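PDB 1XKN: putative peptidyl-arginine deiminase from Chlorobium tepidum, which probably acts as a deiminase, hydrolysing the guanidinium group of agmatine or of peptidyl-arginine with release of ammonia. Local coordinates for residues 39-44 with 68-73. Numbering follows the deposited sequence.
Sequences VFAELA and ELLKER
Ala41 meets Leu69 methyl to methylene, CB to CB at 3.7 Å, where helix 36-50 and helix 60-73 pack against each other; the axes of segments 39-44 and 68-73 come within 8.7 Å at a crossing angle of -57°. Ala41 points its CB toward the partner helix, and its small size lets the backbones close to 5.2 Å between Ala41 CA and Leu70 CA. Leu70 reaches into the contact with CD2, which touches Ala44 CB at 3.7 Å and also lies against the carbonyl oxygen of Ala41. On the inner side this apolar patch continues into the sheet, Leu70 resting on Ile83 and Phe85 and Ala44 on Leu20.

The polar part is carried by Arg73, whose chain, bent at chi2 (-70°), passes over the backbone of Ala41 and Glu42. Its guanidinium lies flat on Glu42 CB, which sits 3.5 Å above the plane, over the centre. Glu42 CG is anti to the backbone N (chi1 -179°), and the extended chain beyond it crosses Arg73. Glu42 OE2 and Arg73 NH2, 3.9 Å apart, form a long salt bridge in which no N-H is aimed at the oxygen. A water at the guanidinium edge supplies the directed link, accepting from Arg73 NH1 at 2.8 Å and donating to Glu42 OE2. NH2 is hydrogen-bonded to Ala38 O, a second tie to helix 36-50.

The helices link parallel strands 15-21 to 52-57 and 52-57 to 83-87 by beta-alpha-beta crossovers, consistent with the alpha/beta propeller of guanidino-group-modifying enzymes.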
ATOM      1  N   VAL A  39       2.325  -8.114  15.606  1.00  6.59           N
ATOM      2  CA  VAL A  39       1.416  -7.298  14.806  1.00  5.54           C
ATOM      3  C   VAL A  39       1.266  -7.923  13.423  1.00  3.97           C
ATOM      4  O   VAL A  39       0.165  -7.972  12.869  1.00  4.67           O
ATOM      5  CB  VAL A  39       1.922  -5.845  14.663  1.00  6.12           C
ATOM      6  CG1 VAL A  39       0.892  -5.006  13.908  1.00  6.57           C
ATOM      7  CG2 VAL A  39       2.171  -5.248  16.036  1.00  7.91           C
ATOM      8  N   PHE A  40       2.370  -8.409  12.865  1.00  4.94           N
ATOM      9  CA  PHE A  40       2.303  -9.049  11.561  1.00  5.25           C
ATOM     10  C   PHE A  40       1.489 -10.337  11.639  1.00  6.59           C
ATOM     11  O   PHE A  40       0.785 -10.689  10.691  1.00  5.25           O
ATOM     12  CB  PHE A  40       3.707  -9.330  11.018  1.00  5.53           C
ATOM     13  CG  PHE A  40       4.341  -8.141  10.354  1.00  4.19           C
ATOM     14  CD1 PHE A  40       4.886  -7.108  11.107  1.00  4.73           C
ATOM     15  CD2 PHE A  40       4.366  -8.041   8.967  1.00  5.18           C
ATOM     16  CE1 PHE A  40       5.445  -5.987  10.486  1.00  4.52           C
ATOM     17  CE2 PHE A  40       4.922  -6.927   8.337  1.00  5.51           C
ATOM     18  CZ  PHE A  40       5.462  -5.900   9.099  1.00  6.27           C
ATOM     19  N   ALA A  41       1.579 -11.032  12.769  1.00  6.62           N
ATOM     20  CA  ALA A  41       0.819 -12.265  12.955  1.00  6.36           C
ATOM     21  C   ALA A  41      -0.669 -11.929  12.979  1.00  5.92           C
ATOM     22  O   ALA A  41      -1.483 -12.645  12.397  1.00  5.38           O
ATOM     23  CB  ALA A  41       1.225 -12.949  14.254  1.00  5.52           C
ATOM     24  N   GLU A  42      -1.022 -10.831  13.645  1.00  5.35           N
ATOM     25  CA  GLU A  42      -2.416 -10.409  13.721  1.00  5.93           C
ATOM     26  C   GLU A  42      -2.912 -10.049  12.324  1.00  5.02           C
ATOM     27  O   GLU A  42      -4.017 -10.420  11.930  1.00  5.03           O
ATOM     28  CB  GLU A  42      -2.561  -9.203  14.653  1.00  8.86           C
ATOM     29  CG  GLU A  42      -3.998  -8.719  14.806  1.00 11.14           C
ATOM     30  CD  GLU A  42      -4.142  -7.609  15.829  1.00 14.42           C
ATOM     31  OE1 GLU A  42      -5.282  -7.148  16.048  1.00 17.79           O
ATOM     32  OE2 GLU A  42      -3.117  -7.198  16.415  1.00 16.99           O
ATOM     33  N   LEU A  43      -2.081  -9.323  11.581  1.00  3.82           N
ATOM     34  CA  LEU A  43      -2.413  -8.911  10.225  1.00  4.72           C
ATOM     35  C   LEU A  43      -2.582 -10.123   9.317  1.00  4.03           C
ATOM     36  O   LEU A  43      -3.561 -10.223   8.575  1.00  4.44           O
ATOM     37  CB  LEU A  43      -1.312  -7.999   9.678  1.00  5.44           C
ATOM     38  CG  LEU A  43      -1.327  -7.679   8.182  1.00  5.49           C
ATOM     39  CD1 LEU A  43      -2.638  -7.019   7.793  1.00  6.35           C
ATOM     40  CD2 LEU A  43      -0.149  -6.767   7.860  1.00  6.82           C
ATOM     41  N   ALA A  44      -1.626 -11.046   9.377  1.00  5.25           N
ATOM     42  CA  ALA A  44      -1.685 -12.249   8.556  1.00  4.53           C
ATOM     43  C   ALA A  44      -2.938 -13.051   8.885  1.00  4.99           C
ATOM     44  O   ALA A  44      -3.597 -13.576   7.987  1.00  4.26           O
ATOM     45  CB  ALA A  44      -0.438 -13.098   8.777  1.00  4.84           C
ATOM     46  N   GLU A  68       4.571 -19.940  14.736  1.00  7.68           N
ATOM     47  CA  GLU A  68       4.289 -19.993  16.166  1.00  9.19           C
ATOM     48  C   GLU A  68       3.378 -18.839  16.578  1.00  8.64           C
ATOM     49  O   GLU A  68       2.385 -19.041  17.278  1.00  9.44           O
ATOM     50  CB  GLU A  68       5.587 -19.943  16.975  1.00 12.15           C
ATOM     51  CG  GLU A  68       5.373 -19.943  18.480  1.00 16.63           C
ATOM     52  CD  GLU A  68       4.693 -21.205  18.979  1.00 20.09           C
ATOM     53  OE1 GLU A  68       4.252 -21.216  20.148  1.00 23.58           O
ATOM     54  OE2 GLU A  68       4.602 -22.190  18.214  1.00 24.17           O
ATOM     55  N   LEU A  69       3.718 -17.631  16.142  1.00  7.08           N
ATOM     56  CA  LEU A  69       2.921 -16.454  16.464  1.00  7.00           C
ATOM     57  C   LEU A  69       1.523 -16.576  15.866  1.00  6.98           C
ATOM     58  O   LEU A  69       0.539 -16.158  16.473  1.00  8.24           O
ATOM     59  CB  LEU A  69       3.614 -15.188  15.950  1.00  6.58           C
ATOM     60  CG  LEU A  69       4.854 -14.759  16.741  1.00  9.39           C
ATOM     61  CD1 LEU A  69       5.722 -13.837  15.904  1.00  8.38           C
ATOM     62  CD2 LEU A  69       4.423 -14.073  18.034  1.00  9.98           C
ATOM     63  N   LEU A  70       1.435 -17.157  14.674  1.00  6.89           N
ATOM     64  CA  LEU A  70       0.144 -17.331  14.024  1.00  7.81           C
ATOM     65  C   LEU A  70      -0.706 -18.340  14.785  1.00  9.27           C
ATOM     66  O   LEU A  70      -1.931 -18.259  14.775  1.00 10.21           O
ATOM     67  CB  LEU A  70       0.337 -17.793  12.576  1.00  7.20           C
ATOM     68  CG  LEU A  70       0.753 -16.683  11.606  1.00  9.74           C
ATOM     69  CD1 LEU A  70       1.178 -17.276  10.273  1.00 10.89           C
ATOM     70  CD2 LEU A  70      -0.411 -15.717  11.419  1.00 11.47           C
ATOM     71  N   LYS A  71      -0.050 -19.283  15.456  1.00 10.81           N
ATOM     72  CA  LYS A  71      -0.763 -20.298  16.218  1.00 12.97           C
ATOM     73  C   LYS A  71      -1.476 -19.669  17.419  1.00 13.25           C
ATOM     74  O   LYS A  71      -2.466 -20.207  17.912  1.00 13.27           O
ATOM     75  CB  LYS A  71       0.208 -21.387  16.684  1.00 15.20           C
ATOM     76  CG  LYS A  71      -0.465 -22.600  17.304  1.00 18.42           C
ATOM     77  CD  LYS A  71       0.554 -23.679  17.638  1.00 20.71           C
ATOM     78  CE  LYS A  71      -0.113 -24.889  18.267  1.00 22.04           C
ATOM     79  NZ  LYS A  71      -1.141 -25.484  17.365  1.00 24.87           N
ATOM     80  N   GLU A  72      -0.970 -18.529  17.887  1.00 14.12           N
ATOM     81  CA  GLU A  72      -1.593 -17.839  19.013  1.00 15.32           C
ATOM     82  C   GLU A  72      -2.857 -17.132  18.540  1.00 15.74           C
ATOM     83  O   GLU A  72      -3.784 -16.900  19.320  1.00 16.89           O
ATOM     84  CB  GLU A  72      -0.640 -16.806  19.626  1.00 17.30           C
ATOM     85  CG  GLU A  72       0.651 -17.384  20.172  1.00 20.62           C
ATOM     86  CD  GLU A  72       1.300 -16.478  21.197  1.00 23.04           C
ATOM     87  OE1 GLU A  72       0.716 -16.304  22.288  1.00 27.35           O
ATOM     88  OE2 GLU A  72       2.392 -15.937  20.917  1.00 26.23           O
ATOM     89  N   ARG A  73      -2.888 -16.789  17.256  1.00 14.07           N
ATOM     90  CA  ARG A  73      -4.039 -16.110  16.671  1.00 13.63           C
ATOM     91  C   ARG A  73      -5.030 -17.142  16.142  1.00 13.22           C
ATOM     92  O   ARG A  73      -6.243 -16.923  16.158  1.00 13.78           O
ATOM     93  CB  ARG A  73      -3.591 -15.209  15.516  1.00 13.39           C
ATOM     94  CG  ARG A  73      -2.490 -14.220  15.864  1.00 14.07           C
ATOM     95  CD  ARG A  73      -2.977 -13.125  16.794  1.00 15.02           C
ATOM     96  NE  ARG A  73      -1.931 -12.136  17.043  1.00 14.14           N
ATOM     97  CZ  ARG A  73      -2.120 -10.989  17.690  1.00 14.58           C
ATOM     98  NH1 ARG A  73      -3.321 -10.677  18.157  1.00 12.93           N
ATOM     99  NH2 ARG A  73      -1.106 -10.153  17.866  1.00 13.55           N
TER
HETATM  100  O   HOH W   1      -3.080  -8.038  19.018  1.00 17.69           O